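Local coordinates for chromosome partition protein Smc (Pyrococcus yayanosii, PDB 5XEI), which binds and hydrolyses ATP through its ABC-type head domain, binds DNA, and is probably required for chromosome condensation and partitioning, at residues A[274-277]-A[278-281]. Sequence-based numbering, arbitrary orientation.
Sequences EEKR and RELK
Lys276 and Glu279 form an i to i+3 salt bridge at the C-terminal end of helix 261-278, Lys276 on the helix and Glu279 just past it, in a part of the chain predicted to be coiled coil. Their side chains run side by side in the same direction, and Lys276 NZ meets Glu279 OE2 at 2.9 Å; as a hydrogen bond the pair is weak. Turns at chi2, chi3 and chi4 curl the lysine chain round and bring NZ to the carboxylate. Both residues pack on Leu232 of helix 170-246, and Lys276 also touches Glu235, while Leu280 rests on Leu233, so this face of the turn lies against the partner helix. A second ion pair joins Glu275 to Arg278, but its charged atoms are modelled too close together and its details are doubtful. In the backbone, Glu274 O takes two donors, Arg277 N and Arg278 N. The bond from Arg278 N to Glu274 O, 3.1 Å long, is almost straight at 178°. Glu279 N reaches Glu275 O four residues back, 2.7 Å away but clearly bent at the hydrogen. Leu280 N instead bonds three residues back, to Arg277 O at 3.1 Å, the donor lying 54° out of the carbonyl plane.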
ATOM      1  N   GLU A 274      78.774  24.956  38.143  1.00 97.25           N
ATOM      2  CA  GLU A 274      78.898  25.056  36.685  1.00102.31           C
ATOM      3  C   GLU A 274      77.667  24.584  35.942  1.00102.56           C
ATOM      4  O   GLU A 274      77.136  25.270  35.058  1.00106.11           O
ATOM      5  CB  GLU A 274      80.056  24.201  36.174  1.00106.68           C
ATOM      6  CG  GLU A 274      80.154  22.892  36.959  1.00110.34           C
ATOM      7  CD  GLU A 274      81.456  22.125  36.717  1.00116.33           C
ATOM      8  OE1 GLU A 274      81.421  21.089  36.015  1.00114.93           O
ATOM      9  OE2 GLU A 274      82.538  22.588  37.140  1.00115.59           O
ATOM     10  N   GLU A 275      77.220  23.389  36.304  1.00 98.69           N
ATOM     11  CA  GLU A 275      76.233  22.726  35.485  1.00 94.85           C
ATOM     12  C   GLU A 275      74.819  23.189  35.841  1.00 96.15           C
ATOM     13  O   GLU A 275      73.972  23.307  34.947  1.00 96.36           O
ATOM     14  CB  GLU A 275      76.440  21.217  35.601  1.00 86.46           C
ATOM     15  CG  GLU A 275      76.347  20.545  34.258  1.00 88.59           C
ATOM     16  CD  GLU A 275      74.899  20.355  33.876  1.00 93.21           C
ATOM     17  OE1 GLU A 275      74.073  20.378  34.804  1.00 91.03           O
ATOM     18  OE2 GLU A 275      74.578  20.221  32.674  1.00 94.52           O
ATOM     19  N   LYS A 276      74.558  23.541  37.110  1.00 88.37           N
ATOM     20  CA  LYS A 276      73.285  24.194  37.403  1.00 85.81           C
ATOM     21  C   LYS A 276      73.234  25.649  36.907  1.00 90.58           C
ATOM     22  O   LYS A 276      72.268  26.343  37.226  1.00 89.61           O
ATOM     23  CB  LYS A 276      72.973  24.109  38.908  1.00 84.14           C
ATOM     24  CG  LYS A 276      72.297  22.776  39.362  1.00 81.51           C
ATOM     25  CD  LYS A 276      70.805  22.642  39.008  1.00 84.04           C
ATOM     26  CE  LYS A 276      70.353  21.203  38.743  1.00 83.44           C
ATOM     27  NZ  LYS A 276      69.893  20.990  37.334  1.00 78.62           N
ATOM     28  N   ARG A 277      74.231  26.134  36.153  1.00 94.78           N
ATOM     29  CA  ARG A 277      74.108  27.362  35.363  1.00 97.90           C
ATOM     30  C   ARG A 277      73.837  27.026  33.910  1.00 95.04           C
ATOM     31  O   ARG A 277      72.909  27.550  33.285  1.00 94.67           O
ATOM     32  CB  ARG A 277      75.391  28.212  35.363  1.00104.13           C
ATOM     33  CG  ARG A 277      76.338  28.165  36.511  1.00 97.85           C
ATOM     34  CD  ARG A 277      77.546  29.101  36.278  1.00103.50           C
ATOM     35  NE  ARG A 277      78.432  28.514  35.358  1.00108.04           N
ATOM     36  CZ  ARG A 277      79.606  28.119  35.633  1.00105.18           C
ATOM     37  NH1 ARG A 277      80.069  28.280  36.801  1.00105.70           N
ATOM     38  NH2 ARG A 277      80.335  27.583  34.734  1.00101.95           N
ATOM     39  N   ARG A 278      74.705  26.182  33.361  1.00 87.73           N
ATOM     40  CA  ARG A 278      74.554  25.698  32.002  1.00 85.79           C
ATOM     41  C   ARG A 278      73.235  24.957  31.811  1.00 91.51           C
ATOM     42  O   ARG A 278      72.728  24.865  30.687  1.00 90.91           O
ATOM     43  CB  ARG A 278      75.751  24.818  31.676  1.00 85.62           C
ATOM     44  CG  ARG A 278      75.601  23.923  30.510  1.00 83.67           C
ATOM     45  CD  ARG A 278      76.047  22.545  30.899  1.00 85.05           C
ATOM     46  NE  ARG A 278      76.007  21.706  29.724  1.00 87.81           N
ATOM     47  CZ  ARG A 278      75.226  20.646  29.582  1.00 94.58           C
ATOM     48  NH1 ARG A 278      74.397  20.260  30.543  1.00 90.42           N
ATOM     49  NH2 ARG A 278      75.267  19.986  28.449  1.00 96.85           N
ATOM     50  N   GLU A 279      72.650  24.455  32.899  1.00 90.33           N
ATOM     51  CA  GLU A 279      71.355  23.789  32.828  1.00 84.88           C
ATOM     52  C   GLU A 279      70.282  24.695  32.234  1.00 84.75           C
ATOM     53  O   GLU A 279      69.405  24.227  31.494  1.00 88.11           O
ATOM     54  CB  GLU A 279      70.964  23.344  34.231  1.00 85.76           C
ATOM     55  CG  GLU A 279      70.107  22.111  34.332  1.00 82.54           C
ATOM     56  CD  GLU A 279      68.697  22.474  34.704  1.00 89.09           C
ATOM     57  OE1 GLU A 279      68.367  23.657  34.513  1.00 91.23           O
ATOM     58  OE2 GLU A 279      67.948  21.616  35.220  1.00 87.00           O
ATOM     59  N   LEU A 280      70.340  25.991  32.544  1.00 79.67           N
ATOM     60  CA  LEU A 280      69.332  26.942  32.087  1.00 80.64           C
ATOM     61  C   LEU A 280      69.624  27.500  30.713  1.00 84.77           C
ATOM     62  O   LEU A 280      68.739  28.127  30.118  1.00 83.06           O
ATOM     63  CB  LEU A 280      69.198  28.125  33.037  1.00 80.42           C
ATOM     64  CG  LEU A 280      69.034  27.795  34.507  1.00 85.13           C
ATOM     65  CD1 LEU A 280      70.387  27.592  35.154  1.00 89.19           C
ATOM     66  CD2 LEU A 280      68.282  28.922  35.125  1.00 87.51           C
ATOM     67  N   LYS A 281      70.848  27.310  30.210  1.00 90.25           N
ATOM     68  CA  LYS A 281      71.125  27.592  28.807  1.00 93.60           C
ATOM     69  C   LYS A 281      70.166  26.833  27.899  1.00 89.73           C
ATOM     70  O   LYS A 281      69.949  27.236  26.750  1.00 92.00           O
ATOM     71  CB  LYS A 281      72.589  27.236  28.483  1.00 86.29           C
ATOM     72  CG  LYS A 281      73.628  27.956  29.373  1.00 95.03           C
ATOM     73  CD  LYS A 281      75.082  27.552  29.047  1.00 98.26           C
ATOM     74  CE  LYS A 281      76.112  28.284  29.923  1.00 88.25           C
ATOM     75  NZ  LYS A 281      77.503  27.799  29.671  1.00 81.60           N
TER